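Local coordinates for protein VP24 (PDB 5HLJ) that is a major envelope protein of white spot syndrome virus, found as an assembly of three copies, at residues 15-27 against 159-171. Numbering follows the deposited sequence.
Sequences PVESEIINLTING and NRHYLLSMRFSPG
Ile21 lays its CG1 squarely over the centre of the Phe168 ring, 3.5 Å from the centroid and almost on the ring normal, a CH-pi contact between diagonal neighbours on two antiparallel strands. With CG1 beside its own backbone N (chi1 -53°), Ile21 sends that branch toward the ring, while CG2 faces the methyl end of Met166. Met166 bends at its last torsion, and its CE also meets Leu23 CD1 at 3.9 Å. Farther along this buried face, Ile25 CG1 packs on Tyr162 CB at 3.7 Å and its CD1 reaches Leu164 CB.

The other face is more polar. Ser165 OG donates to Asn22 OD1 at 2.6 Å, nearly in line with the amide C=O, and a water donates to the same oxygen, with a weak second bond to Leu164 O. Asn26 OD1 takes a nearly straight bond of 2.7 Å from His161 ND1; the oxygen lies in the imidazole plane, whereas the donor is tilted 29° from the amide plane. Near the other end, Ser18 CB sits over one face of the Arg167 guanidinium, off-centre toward the rim, and Ile20 CD1 crosses the Arg167 chain at its CB.

Between the two faces runs the antiparallel ladder: paired backbone bonds join Glu19 to Phe168, Ile21 to Met166, Leu23 to Leu164 and Ile25 to Tyr162, and Gly27 N extends it to Arg160 O. Glu19 turns its carboxylate to the backbone N of Arg44 and Asn45, and Ser169 OG is hydrogen-bonded to Asp108 OD2. Across the polar face, Ile20 packs on Arg167 of the second subunit. The pair lies in the interior of the sheet, strand 33-42 flanking 19-28 and strand 105-114 flanking 161-170, while Phe147 and Leu145 of strand 141-151 pack against the apolar face.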
# COMPACT_ATOMS: atom_id res chain seq x y z
N PRO A 15 8.94 -17.92 -10.53
CA PRO A 15 9.04 -16.97 -9.41
C PRO A 15 8.89 -17.62 -8.04
O PRO A 15 8.05 -18.51 -7.85
CB PRO A 15 7.89 -16.00 -9.67
CG PRO A 15 6.90 -16.78 -10.50
CD PRO A 15 7.72 -17.71 -11.34
N VAL A 16 9.68 -17.15 -7.08
CA VAL A 16 9.61 -17.69 -5.73
C VAL A 16 9.48 -16.57 -4.68
O VAL A 16 9.33 -16.84 -3.48
CB VAL A 16 10.84 -18.59 -5.43
CG1 VAL A 16 10.70 -19.95 -6.12
CG2 VAL A 16 12.14 -17.90 -5.85
N GLU A 17 9.52 -15.32 -5.14
CA GLU A 17 9.30 -14.16 -4.26
C GLU A 17 8.32 -13.15 -4.84
O GLU A 17 8.12 -13.08 -6.05
CB GLU A 17 10.62 -13.44 -3.98
CG GLU A 17 11.34 -13.90 -2.73
CD GLU A 17 12.76 -14.30 -3.03
OE1 GLU A 17 13.39 -14.93 -2.16
OE2 GLU A 17 13.26 -14.00 -4.14
N SER A 18 7.75 -12.34 -3.95
CA SER A 18 6.88 -11.25 -4.34
C SER A 18 7.65 -10.11 -4.96
O SER A 18 8.82 -9.92 -4.67
CB SER A 18 6.11 -10.72 -3.14
OG SER A 18 5.37 -11.76 -2.55
N GLU A 19 6.99 -9.34 -5.81
CA GLU A 19 7.62 -8.18 -6.41
C GLU A 19 6.57 -7.14 -6.77
O GLU A 19 5.42 -7.47 -7.06
CB GLU A 19 8.42 -8.61 -7.64
CG GLU A 19 9.24 -7.50 -8.26
CD GLU A 19 10.18 -8.00 -9.35
OE1 GLU A 19 10.26 -9.24 -9.56
OE2 GLU A 19 10.84 -7.15 -9.98
N ILE A 20 6.95 -5.87 -6.72
CA ILE A 20 6.10 -4.77 -7.14
C ILE A 20 6.36 -4.42 -8.60
O ILE A 20 7.51 -4.29 -9.01
CB ILE A 20 6.32 -3.53 -6.27
CG1 ILE A 20 5.90 -3.80 -4.83
CG2 ILE A 20 5.52 -2.38 -6.78
CD1 ILE A 20 4.43 -3.89 -4.65
N ILE A 21 5.28 -4.29 -9.36
CA ILE A 21 5.30 -3.93 -10.78
C ILE A 21 4.81 -2.49 -10.90
O ILE A 21 3.66 -2.21 -10.56
CB ILE A 21 4.37 -4.87 -11.61
CG1 ILE A 21 4.72 -6.35 -11.35
CG2 ILE A 21 4.43 -4.56 -13.09
CD1 ILE A 21 6.19 -6.68 -11.52
N ASN A 22 5.65 -1.58 -11.36
CA ASN A 22 5.23 -0.18 -11.48
C ASN A 22 4.99 0.19 -12.94
O ASN A 22 5.91 0.15 -13.76
CB ASN A 22 6.27 0.77 -10.87
CG ASN A 22 6.42 0.57 -9.36
OD1 ASN A 22 5.51 0.87 -8.59
ND2 ASN A 22 7.59 0.08 -8.92
N LEU A 23 3.74 0.52 -13.26
CA LEU A 23 3.33 0.86 -14.62
C LEU A 23 2.66 2.23 -14.67
O LEU A 23 2.23 2.77 -13.65
CB LEU A 23 2.35 -0.19 -15.16
CG LEU A 23 2.83 -1.63 -15.25
CD1 LEU A 23 1.73 -2.48 -15.83
CD2 LEU A 23 4.10 -1.73 -16.10
N THR A 24 2.54 2.77 -15.87
CA THR A 24 1.88 4.05 -16.07
C THR A 24 0.51 3.85 -16.72
O THR A 24 0.36 3.01 -17.60
CB THR A 24 2.77 4.98 -16.92
OG1 THR A 24 3.97 5.24 -16.19
CG2 THR A 24 2.09 6.28 -17.18
N ILE A 25 -0.49 4.60 -16.27
CA ILE A 25 -1.84 4.52 -16.85
C ILE A 25 -2.50 5.89 -16.96
O ILE A 25 -2.23 6.81 -16.17
CB ILE A 25 -2.80 3.63 -16.02
CG1 ILE A 25 -2.99 4.21 -14.62
CG2 ILE A 25 -2.35 2.16 -15.99
CD1 ILE A 25 -3.83 3.34 -13.70
N ASN A 26 -3.40 6.03 -17.94
CA ASN A 26 -4.18 7.25 -18.10
C ASN A 26 -5.68 6.98 -18.03
O ASN A 26 -6.16 5.97 -18.53
CB ASN A 26 -3.85 7.94 -19.42
CG ASN A 26 -2.43 8.47 -19.47
OD1 ASN A 26 -2.07 9.37 -18.73
ND2 ASN A 26 -1.62 7.90 -20.35
N GLY A 27 -6.42 7.88 -17.41
CA GLY A 27 -7.87 7.83 -17.47
C GLY A 27 -8.38 8.17 -18.87
O GLY A 27 -7.81 9.01 -19.56
N ASN A 159 -6.02 16.06 -15.76
CA ASN A 159 -5.81 15.35 -14.51
C ASN A 159 -5.87 13.82 -14.65
O ASN A 159 -6.17 13.12 -13.68
CB ASN A 159 -6.85 15.83 -13.47
CG ASN A 159 -8.29 15.46 -13.87
OD1 ASN A 159 -8.52 14.83 -14.90
ND2 ASN A 159 -9.25 15.84 -13.03
N ARG A 160 -5.59 13.30 -15.84
CA ARG A 160 -5.83 11.89 -16.11
C ARG A 160 -4.63 10.96 -15.90
O ARG A 160 -4.76 9.75 -16.04
CB ARG A 160 -6.31 11.72 -17.56
CG ARG A 160 -5.24 12.01 -18.60
CD ARG A 160 -5.83 11.90 -19.99
NE ARG A 160 -4.87 11.35 -20.94
CZ ARG A 160 -4.23 12.04 -21.87
NH1 ARG A 160 -4.46 13.35 -21.99
NH2 ARG A 160 -3.37 11.43 -22.67
N HIS A 161 -3.46 11.52 -15.59
CA HIS A 161 -2.24 10.73 -15.55
C HIS A 161 -2.00 10.05 -14.21
O HIS A 161 -1.94 10.72 -13.18
CB HIS A 161 -1.05 11.61 -15.90
CG HIS A 161 0.18 10.84 -16.26
ND1 HIS A 161 0.18 9.86 -17.24
CD2 HIS A 161 1.44 10.90 -15.79
CE1 HIS A 161 1.39 9.36 -17.35
NE2 HIS A 161 2.18 9.97 -16.48
N TYR A 162 -1.85 8.72 -14.22
CA TYR A 162 -1.64 7.97 -12.98
C TYR A 162 -0.51 6.96 -13.05
O TYR A 162 -0.13 6.50 -14.13
CB TYR A 162 -2.95 7.27 -12.55
CG TYR A 162 -3.87 8.27 -11.92
CD1 TYR A 162 -4.71 9.09 -12.70
CD2 TYR A 162 -3.87 8.46 -10.55
CE1 TYR A 162 -5.53 10.07 -12.11
CE2 TYR A 162 -4.67 9.41 -9.96
CZ TYR A 162 -5.50 10.22 -10.74
OH TYR A 162 -6.28 11.15 -10.10
N LEU A 163 0.04 6.65 -11.88
CA LEU A 163 1.09 5.64 -11.72
C LEU A 163 0.48 4.48 -10.97
O LEU A 163 -0.16 4.68 -9.94
CB LEU A 163 2.29 6.20 -10.96
CG LEU A 163 2.80 7.54 -11.49
CD1 LEU A 163 3.90 8.13 -10.60
CD2 LEU A 163 3.30 7.33 -12.92
N LEU A 164 0.66 3.28 -11.50
CA LEU A 164 0.02 2.10 -10.95
C LEU A 164 1.05 1.17 -10.33
O LEU A 164 2.03 0.81 -10.96
CB LEU A 164 -0.75 1.38 -12.06
CG LEU A 164 -1.32 -0.02 -11.77
CD1 LEU A 164 -2.46 0.04 -10.74
CD2 LEU A 164 -1.79 -0.69 -13.07
N SER A 165 0.83 0.81 -9.07
CA SER A 165 1.65 -0.21 -8.43
C SER A 165 0.87 -1.49 -8.23
O SER A 165 -0.21 -1.47 -7.63
CB SER A 165 2.18 0.28 -7.08
OG SER A 165 3.27 1.15 -7.24
N MET A 166 1.40 -2.60 -8.73
CA MET A 166 0.79 -3.90 -8.48
C MET A 166 1.77 -4.80 -7.76
O MET A 166 2.94 -4.86 -8.13
CB MET A 166 0.34 -4.57 -9.79
CG MET A 166 -0.62 -3.75 -10.61
SD MET A 166 -1.29 -4.65 -12.03
CE MET A 166 0.14 -4.74 -13.11
N ARG A 167 1.31 -5.53 -6.75
CA ARG A 167 2.16 -6.52 -6.14
C ARG A 167 1.86 -7.91 -6.68
O ARG A 167 0.73 -8.38 -6.60
CB ARG A 167 2.03 -6.51 -4.61
CG ARG A 167 2.95 -7.55 -3.96
CD ARG A 167 2.96 -7.46 -2.43
NE ARG A 167 3.43 -8.71 -1.82
CZ ARG A 167 4.36 -8.78 -0.86
NH1 ARG A 167 4.95 -7.66 -0.42
NH2 ARG A 167 4.72 -9.96 -0.35
N PHE A 168 2.89 -8.55 -7.23
CA PHE A 168 2.81 -9.93 -7.70
C PHE A 168 3.38 -10.88 -6.65
O PHE A 168 4.41 -10.59 -6.04
CB PHE A 168 3.60 -10.13 -9.01
CG PHE A 168 2.95 -9.52 -10.22
CD1 PHE A 168 1.86 -8.68 -10.11
CD2 PHE A 168 3.45 -9.80 -11.49
CE1 PHE A 168 1.27 -8.11 -11.25
CE2 PHE A 168 2.88 -9.26 -12.62
CZ PHE A 168 1.78 -8.40 -12.51
N SER A 169 2.73 -12.02 -6.46
CA SER A 169 3.31 -13.06 -5.62
C SER A 169 3.04 -14.45 -6.20
O SER A 169 2.10 -14.63 -6.98
CB SER A 169 2.78 -12.94 -4.18
OG SER A 169 1.37 -13.05 -4.14
N PRO A 170 3.87 -15.44 -5.85
CA PRO A 170 3.71 -16.77 -6.43
C PRO A 170 2.50 -17.51 -5.90
O PRO A 170 2.15 -17.34 -4.73
CB PRO A 170 5.00 -17.50 -6.01
CG PRO A 170 5.92 -16.43 -5.51
CD PRO A 170 5.05 -15.36 -4.98
N GLY A 171 1.87 -18.32 -6.73
CA GLY A 171 0.86 -19.25 -6.24
C GLY A 171 -0.54 -18.72 -6.41
O GLY A 171 -0.76 -17.68 -7.05
O HOH W 1 4.18 3.08 -10.33